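Local atomic coordinates of NIF3-related protein (PDB entry 2GX8), a protein that is of unknown function but belongs to the Duf34/NIF3 family and binds two zinc ions at a conserved dimetal site, with a probable additional regulatory domain. Residues E277-L281 / G282-E286; A342-A345 / M346-G349; S235-R238 / K239-A243; Q370-E373 / K374-A377. One frame throughout, in Å; residues are numbered along the deposited sequence.

All four contacts are local, made between residues about one helical turn apart. Contact 1 is the start of helix 281-292, where strand 270-280 turns into it; contact 2 is the end of helix 339-348. Their centres lie about 19 Å apart, on the same side of the chain's centre, and both are partly buried and reached by the second subunit. Contact 3, at the start of helix 237-247, is a surface contact. Contact 4, partly buried, lies in the last turns of the long helix 362-377. Contacts 1 and 2 have end chemistry, an N-cap threonine and a Schellman glycine; in contact 3 a water bridges the chain as it enters the helix, and contact 4 sets an amide beside a carboxylate.

Contact 1 of 4, residues E277-L281 / G282-E286; sequences EEMTL and GQFAE
Leu281 O takes the amide of Ala285 at 2.8 Å in an almost straight bond (N-H...O 173°), and Thr280 O takes Phe284 N at 2.9 Å; these open helix 281-292. Thr280 is its N-cap. Thr280 OG1 accepts from Gln283 twice: weakly from the backbone N, at 3.3 Å, and from the side-chain NE2, also at 3.3 Å but with the oxygen tilted 20° out of the amide plane. The same OG1 has a weak hydrogen bond with Leu303 O. The Gln283 side chain folds back over the cap, CG lying between its own N and carbonyl carbon (chi1 41°) before the chain runs out extended, and crosses the threonine side chain at about a right angle. The fold is tight, with Gln283 CG 3.1 Å from Thr280 OG1. Beside it Met279 CB rests 3.7 Å from Gln283 CG, and Met279 SD sits 3.6 Å from Phe284 CA, at the edge of the phenyl ring and near its plane. Leu281 and Phe284 pack on strands 331-335 and 351-354, while Ala285 packs on Val299 and on Val397 of the second subunit. Backbone bonds from Met279 to Val307 tie the strand to 306-313.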
ATOM      1  N   GLU C 277      36.946  24.219  24.856  1.00 61.93           N
ATOM      2  CA  GLU C 277      37.125  25.632  24.514  1.00 61.32           C
ATOM      3  C   GLU C 277      36.521  25.926  23.143  1.00 60.62           C
ATOM      4  O   GLU C 277      36.451  25.033  22.293  1.00 58.95           O
ATOM      5  CB  GLU C 277      38.599  26.058  24.562  1.00 61.62           C
ATOM      6  CG  GLU C 277      39.106  26.467  25.965  1.00 62.81           C
ATOM      7  CD  GLU C 277      40.523  27.064  25.955  1.00 63.02           C
ATOM      8  OE1 GLU C 277      41.271  26.838  24.973  1.00 65.29           O
ATOM      9  OE2 GLU C 277      40.897  27.744  26.942  1.00 65.25           O
ATOM     10  N   GLU C 278      36.081  27.176  22.955  1.00 60.09           N
ATOM     11  CA  GLU C 278      35.488  27.655  21.698  1.00 59.13           C
ATOM     12  C   GLU C 278      36.564  27.670  20.614  1.00 58.10           C
ATOM     13  O   GLU C 278      37.733  27.950  20.893  1.00 58.76           O
ATOM     14  CB  GLU C 278      34.904  29.067  21.879  1.00 58.21           C
ATOM     15  CG  GLU C 278      33.981  29.577  20.752  1.00 57.78           C
ATOM     16  CD  GLU C 278      33.657  31.078  20.867  1.00 60.21           C
ATOM     17  OE1 GLU C 278      34.615  31.901  20.839  1.00 63.24           O
ATOM     18  OE2 GLU C 278      32.449  31.454  20.958  1.00 59.45           O
ATOM     19  N   MET C 279      36.151  27.354  19.389  1.00 56.70           N
ATOM     20  CA  MET C 279      36.994  27.303  18.211  1.00 56.69           C
ATOM     21  C   MET C 279      36.162  27.756  17.030  1.00 55.39           C
ATOM     22  O   MET C 279      34.919  27.806  17.115  1.00 55.82           O
ATOM     23  CB  MET C 279      37.327  25.856  17.841  1.00 57.24           C
ATOM     24  CG  MET C 279      37.906  24.977  18.898  1.00 58.00           C
ATOM     25  SD  MET C 279      38.151  23.411  18.088  1.00 59.27           S
ATOM     26  CE  MET C 279      38.711  22.421  19.477  1.00 59.45           C
ATOM     27  N   THR C 280      36.848  28.007  15.908  1.00 53.47           N
ATOM     28  CA  THR C 280      36.156  28.314  14.668  1.00 52.27           C
ATOM     29  C   THR C 280      35.821  26.967  14.041  1.00 53.00           C
ATOM     30  O   THR C 280      36.319  25.930  14.499  1.00 51.43           O
ATOM     31  CB  THR C 280      37.006  29.165  13.685  1.00 52.40           C
ATOM     32  OG1 THR C 280      38.125  28.410  13.205  1.00 49.05           O
ATOM     33  CG2 THR C 280      37.502  30.478  14.354  1.00 49.82           C
ATOM     34  N   LEU C 281      34.983  26.974  13.003  1.00 53.58           N
ATOM     35  CA  LEU C 281      34.597  25.751  12.328  1.00 55.70           C
ATOM     36  C   LEU C 281      35.843  25.171  11.666  1.00 56.96           C
ATOM     37  O   LEU C 281      36.096  23.988  11.764  1.00 58.19           O
ATOM     38  CB  LEU C 281      33.510  26.059  11.299  1.00 55.26           C
ATOM     39  CG  LEU C 281      32.911  24.945  10.461  1.00 55.06           C
ATOM     40  CD1 LEU C 281      32.350  23.792  11.294  1.00 52.73           C
ATOM     41  CD2 LEU C 281      31.837  25.551   9.573  1.00 57.07           C
ATOM     42  N   GLY C 282      36.653  26.036  11.048  1.00 58.60           N
ATOM     43  CA  GLY C 282      37.905  25.635  10.389  1.00 57.28           C
ATOM     44  C   GLY C 282      38.856  24.840  11.269  1.00 55.96           C
ATOM     45  O   GLY C 282      39.401  23.829  10.820  1.00 54.21           O
ATOM     46  N   GLN C 283      39.065  25.294  12.509  1.00 53.65           N
ATOM     47  CA  GLN C 283      39.906  24.541  13.455  1.00 54.57           C
ATOM     48  C   GLN C 283      39.192  23.392  14.147  1.00 54.64           C
ATOM     49  O   GLN C 283      39.837  22.450  14.608  1.00 55.97           O
ATOM     50  CB  GLN C 283      40.545  25.428  14.498  1.00 53.80           C
ATOM     51  CG  GLN C 283      39.641  26.459  15.022  1.00 56.20           C
ATOM     52  CD  GLN C 283      40.381  27.437  15.896  1.00 59.39           C
ATOM     53  OE1 GLN C 283      40.792  27.104  17.016  1.00 59.98           O
ATOM     54  NE2 GLN C 283      40.548  28.659  15.397  1.00 56.98           N
ATOM     55  N   PHE C 284      37.873  23.477  14.254  1.00 54.23           N
ATOM     56  CA  PHE C 284      37.156  22.352  14.776  1.00 53.64           C
ATOM     57  C   PHE C 284      37.296  21.207  13.787  1.00 53.21           C
ATOM     58  O   PHE C 284      37.585  20.088  14.178  1.00 55.09           O
ATOM     59  CB  PHE C 284      35.700  22.656  15.053  1.00 52.67           C
ATOM     60  CG  PHE C 284      34.920  21.431  15.421  1.00 53.55           C
ATOM     61  CD1 PHE C 284      35.172  20.775  16.622  1.00 47.80           C
ATOM     62  CD2 PHE C 284      33.954  20.921  14.557  1.00 50.40           C
ATOM     63  CE1 PHE C 284      34.472  19.633  16.961  1.00 51.60           C
ATOM     64  CE2 PHE C 284      33.231  19.772  14.882  1.00 51.94           C
ATOM     65  CZ  PHE C 284      33.488  19.120  16.078  1.00 50.10           C
ATOM     66  N   ALA C 285      37.077  21.502  12.509  1.00 53.16           N
ATOM     67  CA  ALA C 285      37.252  20.538  11.405  1.00 51.65           C
ATOM     68  C   ALA C 285      38.603  19.832  11.421  1.00 52.67           C
ATOM     69  O   ALA C 285      38.645  18.638  11.161  1.00 52.15           O
ATOM     70  CB  ALA C 285      37.083  21.221  10.112  1.00 52.77           C
ATOM     71  N   GLU C 286      39.691  20.574  11.700  1.00 52.25           N
ATOM     72  CA  GLU C 286      41.040  20.006  11.861  1.00 54.36           C
ATOM     73  C   GLU C 286      41.055  19.065  13.043  1.00 54.32           C
ATOM     74  O   GLU C 286      41.589  17.955  12.955  1.00 54.63           O
ATOM     75  CB  GLU C 286      42.119  21.093  12.101  1.00 54.05           C
ATOM     76  CG  GLU C 286      42.457  21.884  10.856  1.00 58.41           C
ATOM     77  CD  GLU C 286      42.859  20.965   9.700  1.00 67.32           C
ATOM     78  OE1 GLU C 286      43.814  20.179   9.928  1.00 71.80           O
ATOM     79  OE2 GLU C 286      42.225  21.025   8.595  1.00 59.37           O
TER

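Contact 2 of 4, residues A342-A345 / M346-G349; sequences AHDA and MMLG
Ala345 O is gripped by two amides at once, Leu348 N at 3.1 Å and Gly349 N at 3.0 Å, both weak because their N-H groups point well off the oxygen. Leu348 N is shared, and its better bond goes to Asp344 O at 3.0 Å. Leu350 N to Ala345 O and, weakly, Gly349 N to Met346 O make a Schellman motif in which Gly349, with positive phi, is the C-prime residue that ends helix 339-348. Behind this end the helix is regular: Met346 N binds Ala342 O at 3.0 Å, and Met347 N binds His343 O.

Two methionines lie along the last turns. Met346 runs beside His343, both side chains pointing the same way, and its CE comes 4.2 Å from His343 ND1. Met346 SD is 5.1 Å from the centroid of the His343 ring, 39° off the normal, and so meets the imidazole obliquely. Met346 CG is pressed to 3.1 Å from Ala342 O, a consequence of its first torsion (chi1 -39°). Met347 bends at its last torsion, swinging CE to 3.6 Å from Asp344 OD1. The other carboxylate oxygen of Asp344 hydrogen-bonds a HEPES molecule, probably from the crystallisation liquor. Leu348 touches Ile321 and Asn322 of helix 321-326. His343 meets Tyr339 edge-to-face.

Ala342 and Met346 pack on Pro393 of the second subunit, His343 on its Asp72 and Met347 on its Ile112. The chemistry is therefore divided: the helix end is made by backbone bonds and a glycine, while methionine, alanine and histidine side chains meet the second subunit.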
ATOM      1  N   ALA C 342      22.574  19.185   2.860  1.00 51.64           N
ATOM      2  CA  ALA C 342      23.559  20.210   3.222  1.00 51.26           C
ATOM      3  C   ALA C 342      23.001  21.593   2.924  1.00 50.88           C
ATOM      4  O   ALA C 342      23.205  22.503   3.721  1.00 52.92           O
ATOM      5  CB  ALA C 342      24.897  19.975   2.565  1.00 51.32           C
ATOM      6  N   HIS C 343      22.246  21.774   1.837  1.00 50.22           N
ATOM      7  CA  HIS C 343      21.630  23.108   1.640  1.00 50.49           C
ATOM      8  C   HIS C 343      20.598  23.357   2.739  1.00 51.86           C
ATOM      9  O   HIS C 343      20.445  24.480   3.189  1.00 52.09           O
ATOM     10  CB  HIS C 343      20.987  23.286   0.253  1.00 50.48           C
ATOM     11  CG  HIS C 343      21.935  23.796  -0.778  1.00 46.74           C
ATOM     12  ND1 HIS C 343      22.395  25.103  -0.784  1.00 49.45           N
ATOM     13  CD2 HIS C 343      22.537  23.180  -1.814  1.00 46.61           C
ATOM     14  CE1 HIS C 343      23.235  25.266  -1.789  1.00 46.94           C
ATOM     15  NE2 HIS C 343      23.324  24.120  -2.445  1.00 48.15           N
ATOM     16  N   ASP C 344      19.889  22.297   3.158  1.00 53.27           N
ATOM     17  CA  ASP C 344      18.899  22.404   4.230  1.00 54.77           C
ATOM     18  C   ASP C 344      19.592  22.826   5.503  1.00 55.90           C
ATOM     19  O   ASP C 344      19.065  23.652   6.240  1.00 57.94           O
ATOM     20  CB  ASP C 344      18.167  21.082   4.485  1.00 56.48           C
ATOM     21  CG  ASP C 344      17.156  20.739   3.400  1.00 56.31           C
ATOM     22  OD1 ASP C 344      16.791  21.644   2.625  1.00 56.52           O
ATOM     23  OD2 ASP C 344      16.701  19.571   3.350  1.00 57.60           O
ATOM     24  N   ALA C 345      20.787  22.287   5.746  1.00 56.07           N
ATOM     25  CA  ALA C 345      21.565  22.629   6.945  1.00 55.07           C
ATOM     26  C   ALA C 345      22.052  24.086   6.938  1.00 56.22           C
ATOM     27  O   ALA C 345      21.994  24.745   7.971  1.00 56.39           O
ATOM     28  CB  ALA C 345      22.706  21.692   7.115  1.00 53.71           C
ATOM     29  N   MET C 346      22.526  24.587   5.795  1.00 56.67           N
ATOM     30  CA  MET C 346      22.914  26.000   5.724  1.00 60.02           C
ATOM     31  C   MET C 346      21.700  26.872   6.033  1.00 58.63           C
ATOM     32  O   MET C 346      21.835  27.851   6.747  1.00 60.20           O
ATOM     33  CB  MET C 346      23.476  26.395   4.366  1.00 59.15           C
ATOM     34  CG  MET C 346      24.352  25.378   3.745  1.00 62.89           C
ATOM     35  SD  MET C 346      25.362  26.005   2.416  1.00 67.37           S
ATOM     36  CE  MET C 346      24.490  27.480   1.901  1.00 74.59           C
ATOM     37  N   MET C 347      20.522  26.509   5.507  1.00 58.29           N
ATOM     38  CA  MET C 347      19.259  27.232   5.797  1.00 56.16           C
ATOM     39  C   MET C 347      18.842  27.183   7.269  1.00 56.94           C
ATOM     40  O   MET C 347      18.195  28.101   7.756  1.00 58.88           O
ATOM     41  CB  MET C 347      18.096  26.749   4.894  1.00 55.90           C
ATOM     42  CG  MET C 347      18.164  27.356   3.491  1.00 54.51           C
ATOM     43  SD  MET C 347      16.765  27.050   2.416  1.00 52.24           S
ATOM     44  CE  MET C 347      16.866  25.273   2.391  1.00 47.74           C
ATOM     45  N   LEU C 348      19.168  26.103   7.979  1.00 57.38           N
ATOM     46  CA  LEU C 348      18.860  26.024   9.408  1.00 56.02           C
ATOM     47  C   LEU C 348      19.862  26.871  10.204  1.00 56.23           C
ATOM     48  O   LEU C 348      19.570  27.304  11.313  1.00 55.66           O
ATOM     49  CB  LEU C 348      18.930  24.589   9.919  1.00 56.10           C
ATOM     50  CG  LEU C 348      17.895  23.568   9.439  1.00 53.65           C
ATOM     51  CD1 LEU C 348      18.245  22.188   9.976  1.00 54.32           C
ATOM     52  CD2 LEU C 348      16.475  23.972   9.864  1.00 52.97           C
ATOM     53  N   GLY C 349      21.028  27.118   9.615  1.00 56.03           N
ATOM     54  CA  GLY C 349      22.117  27.823  10.290  1.00 55.87           C
ATOM     55  C   GLY C 349      23.004  26.807  11.013  1.00 55.74           C
ATOM     56  O   GLY C 349      23.649  27.137  11.996  1.00 55.57           O
TER

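Contact 3 of 4, residues S235-R238 / K239-A243; sequences SLQR and KVIKA
This contact is the first turn of helix 237-247, an amphipathic helix laid on the sheet that holds strands 221-233 and 255-260. Leu236 and Gln237 start the i to i+4 bonding with Val240 and Ile241: Val240 N binds Leu236 O at 3.0 Å, and Ile241 N binds Gln237 O at 2.8 Å. Lys242 N then follows on Arg238 O. One step earlier the backbone bond is replaced by a water, which donates to Ser235 O at 2.8 Å and accepts from Lys239 N at 2.9 Å, so the chain is bridged where it enters the helix. Ser235 N itself is held by Glu159.

The inner face is largely apolar, Gln237 being the exception. Val240 turns its CG2 branch back beside its own N, where it packs on Leu236 CB at 4.1 Å, with Val240 CG2 also 3.3 Å from Leu236 O; Val240 also touches Ile232, Ala183 and Ala185. Gln237 and Ile241 run side by side, pointing the same way, with the glutamine chain fully extended over Val257 and Ile232, and Ile241 against Tyr255. A Tris molecule, probably from the crystallisation liquor, lies near the Gln237 side chain.

The outer face carries the basic groups of Arg238, Lys239 and Lys242, all exposed. The Arg238 side chain runs extended as far as NE. Lys242 bends at its third torsion (chi3 -74°), and this brings its NZ to 4.3 Å from Arg238 NH2, two like charges meeting obliquely.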
ATOM      1  N   SER C 235      12.695  -4.970  30.733  1.00 58.26           N
ATOM      2  CA  SER C 235      13.671  -5.991  30.351  1.00 59.31           C
ATOM      3  C   SER C 235      14.179  -6.815  31.548  1.00 60.65           C
ATOM      4  O   SER C 235      14.596  -7.971  31.378  1.00 61.34           O
ATOM      5  CB  SER C 235      14.858  -5.365  29.624  1.00 59.36           C
ATOM      6  OG  SER C 235      15.706  -4.680  30.527  1.00 59.77           O
ATOM      7  N   LEU C 236      14.159  -6.235  32.749  1.00 60.66           N
ATOM      8  CA  LEU C 236      14.605  -6.970  33.937  1.00 60.86           C
ATOM      9  C   LEU C 236      13.497  -7.755  34.632  1.00 60.79           C
ATOM     10  O   LEU C 236      13.765  -8.438  35.618  1.00 60.56           O
ATOM     11  CB  LEU C 236      15.281  -6.048  34.966  1.00 61.02           C
ATOM     12  CG  LEU C 236      16.684  -5.470  34.750  1.00 61.34           C
ATOM     13  CD1 LEU C 236      17.111  -4.675  35.988  1.00 58.76           C
ATOM     14  CD2 LEU C 236      17.720  -6.560  34.441  1.00 62.94           C
ATOM     15  N   GLN C 237      12.267  -7.669  34.122  1.00 60.90           N
ATOM     16  CA  GLN C 237      11.126  -8.347  34.756  1.00 60.75           C
ATOM     17  C   GLN C 237      11.363  -9.848  35.054  1.00 60.36           C
ATOM     18  O   GLN C 237      11.299 -10.291  36.211  1.00 59.12           O
ATOM     19  CB  GLN C 237       9.809  -8.123  33.973  1.00 61.26           C
ATOM     20  CG  GLN C 237       8.555  -8.637  34.734  1.00 61.28           C
ATOM     21  CD  GLN C 237       7.231  -8.423  34.014  1.00 61.63           C
ATOM     22  OE1 GLN C 237       6.360  -9.287  34.067  1.00 66.24           O
ATOM     23  NE2 GLN C 237       7.066  -7.276  33.356  1.00 61.83           N
ATOM     24  N   ARG C 238      11.673 -10.610  34.020  1.00 59.49           N
ATOM     25  CA  ARG C 238      11.841 -12.049  34.167  1.00 60.44           C
ATOM     26  C   ARG C 238      12.851 -12.451  35.264  1.00 59.88           C
ATOM     27  O   ARG C 238      12.522 -13.228  36.169  1.00 59.31           O
ATOM     28  CB  ARG C 238      12.174 -12.665  32.806  1.00 60.51           C
ATOM     29  CG  ARG C 238      12.162 -14.166  32.798  1.00 63.88           C
ATOM     30  CD  ARG C 238      12.298 -14.666  31.386  1.00 69.35           C
ATOM     31  NE  ARG C 238      12.782 -16.039  31.345  1.00 72.69           N
ATOM     32  CZ  ARG C 238      14.071 -16.358  31.357  1.00 75.96           C
ATOM     33  NH1 ARG C 238      14.982 -15.392  31.427  1.00 77.58           N
ATOM     34  NH2 ARG C 238      14.454 -17.634  31.302  1.00 75.63           N
ATOM     35  N   LYS C 239      14.057 -11.890  35.183  1.00 59.63           N
ATOM     36  CA  LYS C 239      15.122 -12.131  36.152  1.00 58.88           C
ATOM     37  C   LYS C 239      14.716 -11.694  37.568  1.00 58.62           C
ATOM     38  O   LYS C 239      14.908 -12.440  38.523  1.00 59.08           O
ATOM     39  CB  LYS C 239      16.426 -11.446  35.699  1.00 58.90           C
ATOM     40  CG  LYS C 239      17.488 -11.366  36.773  1.00 58.60           C
ATOM     41  CD  LYS C 239      18.831 -10.871  36.272  1.00 58.73           C
ATOM     42  CE  LYS C 239      19.840 -10.951  37.410  1.00 57.04           C
ATOM     43  NZ  LYS C 239      21.241 -10.774  36.957  1.00 56.29           N
ATOM     44  N   VAL C 240      14.135 -10.502  37.694  1.00 57.83           N
ATOM     45  CA  VAL C 240      13.719  -9.977  38.997  1.00 57.53           C
ATOM     46  C   VAL C 240      12.574 -10.773  39.669  1.00 58.14           C
ATOM     47  O   VAL C 240      12.597 -11.003  40.885  1.00 58.32           O
ATOM     48  CB  VAL C 240      13.399  -8.455  38.921  1.00 57.85           C
ATOM     49  CG1 VAL C 240      12.695  -7.981  40.175  1.00 55.69           C
ATOM     50  CG2 VAL C 240      14.684  -7.632  38.658  1.00 55.94           C
ATOM     51  N   ILE C 241      11.589 -11.199  38.877  1.00 57.77           N
ATOM     52  CA  ILE C 241      10.478 -12.014  39.380  1.00 56.77           C
ATOM     53  C   ILE C 241      11.003 -13.385  39.847  1.00 57.78           C
ATOM     54  O   ILE C 241      10.603 -13.885  40.897  1.00 58.59           O
ATOM     55  CB  ILE C 241       9.317 -12.169  38.308  1.00 57.29           C
ATOM     56  CG1 ILE C 241       8.683 -10.811  37.958  1.00 55.33           C
ATOM     57  CG2 ILE C 241       8.228 -13.145  38.747  1.00 54.21           C
ATOM     58  CD1 ILE C 241       8.314  -9.967  39.151  1.00 53.15           C
ATOM     59  N   LYS C 242      11.916 -13.977  39.078  1.00 57.70           N
ATOM     60  CA  LYS C 242      12.468 -15.279  39.427  1.00 57.59           C
ATOM     61  C   LYS C 242      13.235 -15.251  40.754  1.00 57.69           C
ATOM     62  O   LYS C 242      13.077 -16.151  41.583  1.00 58.40           O
ATOM     63  CB  LYS C 242      13.350 -15.821  38.292  1.00 58.05           C
ATOM     64  CG  LYS C 242      14.015 -17.163  38.610  1.00 57.40           C
ATOM     65  CD  LYS C 242      14.810 -17.715  37.455  1.00 58.30           C
ATOM     66  CE  LYS C 242      13.918 -18.258  36.368  1.00 59.38           C
ATOM     67  NZ  LYS C 242      14.709 -19.052  35.395  1.00 60.98           N
ATOM     68  N   ALA C 243      14.054 -14.218  40.947  1.00 57.34           N
ATOM     69  CA  ALA C 243      14.839 -14.042  42.173  1.00 57.30           C
ATOM     70  C   ALA C 243      13.925 -13.791  43.367  1.00 57.25           C
ATOM     71  O   ALA C 243      14.144 -14.299  44.476  1.00 57.15           O
ATOM     72  CB  ALA C 243      15.806 -12.887  42.013  1.00 57.16           C
TER
HETATM   73  O   HOH W   1      14.914 -10.389  32.799  1.00 62.20           O

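Contact 4 of 4, residues Q370-E373 / K374-A377; sequences QLQE and KVDA
The amide of Gln372 and the carboxylate of Asp376, one turn apart on helix 362-377, cross with their planes 34° apart. The glutamine starts away from the second half of the helix but bends at its second torsion (chi2 72°), which brings CG to 3.5 Å from Asp376 OD2. Which amide atom faces the acid is doubtful, since the group may be turned over in the model. The carboxylate is folded back onto the backbone, Asp376 CG lying 2.9 Å from Gln372 O. Val375 CG2 lies off one face of the amide and also touches Gln372 O at 3.4 Å.

The backbone carries the rest: Val375 N binds Leu371 O at 3.1 Å, Asp376 N binds Gln372 O at 3.0 Å, and Ala377 N binds Glu373 O at 3.1 Å. Val375 CG1 lies 4.3 Å from Leu371 CG, and Leu371 carries this packing on to Ile384 of strand 383-386 and Met41. Lys374 lays its CG 3.4 Å from Gln370 O, then folds toward Ser40 and Met41, while Gln370 NE2 hydrogen-bonds Tyr42 OH.

Backbone bonds and the Leu371-Val375 packing thus hold this last stretch of the helix, with Glu373 and Asp376 exposed; a carboxylate so near a helix C-terminus is probably disfavoured by the helix dipole.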
ATOM      1  N   GLN C 370      35.531  -3.733  25.822  1.00 63.04           N
ATOM      2  CA  GLN C 370      34.302  -4.114  26.512  1.00 62.62           C
ATOM      3  C   GLN C 370      34.116  -5.631  26.549  1.00 61.42           C
ATOM      4  O   GLN C 370      33.956  -6.199  27.619  1.00 61.19           O
ATOM      5  CB  GLN C 370      33.078  -3.478  25.830  1.00 62.28           C
ATOM      6  CG  GLN C 370      32.845  -1.999  26.122  1.00 64.84           C
ATOM      7  CD  GLN C 370      31.813  -1.345  25.180  1.00 65.48           C
ATOM      8  OE1 GLN C 370      31.012  -0.498  25.592  1.00 72.13           O
ATOM      9  NE2 GLN C 370      31.831  -1.743  23.919  1.00 65.60           N
ATOM     10  N   LEU C 371      34.158  -6.282  25.385  1.00 59.94           N
ATOM     11  CA  LEU C 371      33.948  -7.731  25.314  1.00 58.51           C
ATOM     12  C   LEU C 371      35.067  -8.551  25.958  1.00 58.56           C
ATOM     13  O   LEU C 371      34.781  -9.518  26.653  1.00 59.35           O
ATOM     14  CB  LEU C 371      33.651  -8.209  23.881  1.00 58.28           C
ATOM     15  CG  LEU C 371      33.141  -9.655  23.737  1.00 57.68           C
ATOM     16  CD1 LEU C 371      31.801  -9.847  24.468  1.00 55.86           C
ATOM     17  CD2 LEU C 371      33.030 -10.108  22.284  1.00 55.50           C
ATOM     18  N   GLN C 372      36.327  -8.178  25.745  1.00 58.65           N
ATOM     19  CA  GLN C 372      37.436  -8.893  26.390  1.00 59.16           C
ATOM     20  C   GLN C 372      37.246  -8.856  27.910  1.00 59.63           C
ATOM     21  O   GLN C 372      37.465  -9.839  28.601  1.00 60.92           O
ATOM     22  CB  GLN C 372      38.773  -8.247  26.055  1.00 58.64           C
ATOM     23  CG  GLN C 372      39.973  -9.063  26.482  1.00 60.78           C
ATOM     24  CD  GLN C 372      40.182 -10.298  25.622  1.00 62.37           C
ATOM     25  OE1 GLN C 372      40.024 -11.427  26.093  1.00 62.59           O
ATOM     26  NE2 GLN C 372      40.509 -10.089  24.346  1.00 61.05           N
ATOM     27  N   GLU C 373      36.825  -7.702  28.413  1.00 59.86           N
ATOM     28  CA  GLU C 373      36.579  -7.455  29.829  1.00 59.27           C
ATOM     29  C   GLU C 373      35.518  -8.422  30.397  1.00 59.03           C
ATOM     30  O   GLU C 373      35.698  -8.971  31.490  1.00 58.84           O
ATOM     31  CB  GLU C 373      36.150  -5.988  29.960  1.00 59.43           C
ATOM     32  CG  GLU C 373      36.231  -5.321  31.309  1.00 60.46           C
ATOM     33  CD  GLU C 373      36.072  -3.793  31.214  1.00 61.13           C
ATOM     34  OE1 GLU C 373      36.273  -3.202  30.122  1.00 62.39           O
ATOM     35  OE2 GLU C 373      35.760  -3.179  32.253  1.00 65.01           O
ATOM     36  N   LYS C 374      34.436  -8.649  29.647  1.00 58.38           N
ATOM     37  CA  LYS C 374      33.352  -9.558  30.065  1.00 58.24           C
ATOM     38  C   LYS C 374      33.766 -11.026  30.048  1.00 58.51           C
ATOM     39  O   LYS C 374      33.383 -11.794  30.927  1.00 58.28           O
ATOM     40  CB  LYS C 374      32.119  -9.401  29.166  1.00 57.93           C
ATOM     41  CG  LYS C 374      31.492  -7.998  29.115  1.00 58.27           C
ATOM     42  CD  LYS C 374      30.665  -7.622  30.351  1.00 56.78           C
ATOM     43  CE  LYS C 374      29.393  -8.448  30.421  1.00 56.50           C
ATOM     44  NZ  LYS C 374      28.471  -7.946  31.466  1.00 57.84           N
ATOM     45  N   VAL C 375      34.530 -11.420  29.034  1.00 59.22           N
ATOM     46  CA  VAL C 375      34.954 -12.811  28.915  1.00 59.26           C
ATOM     47  C   VAL C 375      36.056 -13.118  29.915  1.00 59.78           C
ATOM     48  O   VAL C 375      36.278 -14.285  30.253  1.00 60.37           O
ATOM     49  CB  VAL C 375      35.346 -13.235  27.438  1.00 59.56           C
ATOM     50  CG1 VAL C 375      34.276 -12.795  26.463  1.00 58.23           C
ATOM     51  CG2 VAL C 375      36.702 -12.689  26.993  1.00 58.82           C
ATOM     52  N   ASP C 376      36.740 -12.078  30.394  1.00 59.86           N
ATOM     53  CA  ASP C 376      37.788 -12.265  31.402  1.00 60.09           C
ATOM     54  C   ASP C 376      37.160 -12.362  32.785  1.00 59.79           C
ATOM     55  O   ASP C 376      37.630 -13.125  33.638  1.00 59.75           O
ATOM     56  CB  ASP C 376      38.858 -11.169  31.337  1.00 60.24           C
ATOM     57  CG  ASP C 376      39.627 -11.187  30.021  1.00 62.43           C
ATOM     58  OD1 ASP C 376      39.407 -12.122  29.217  1.00 63.41           O
ATOM     59  OD2 ASP C 376      40.432 -10.260  29.771  1.00 65.45           O
ATOM     60  N   ALA C 377      36.080 -11.605  32.984  1.00 59.38           N
ATOM     61  CA  ALA C 377      35.330 -11.630  34.237  1.00 59.65           C
ATOM     62  C   ALA C 377      34.676 -13.007  34.450  1.00 59.49           C
ATOM     63  O   ALA C 377      34.403 -13.410  35.585  1.00 59.93           O
ATOM     64  CB  ALA C 377      34.274 -10.511  34.262  1.00 59.16           C
TER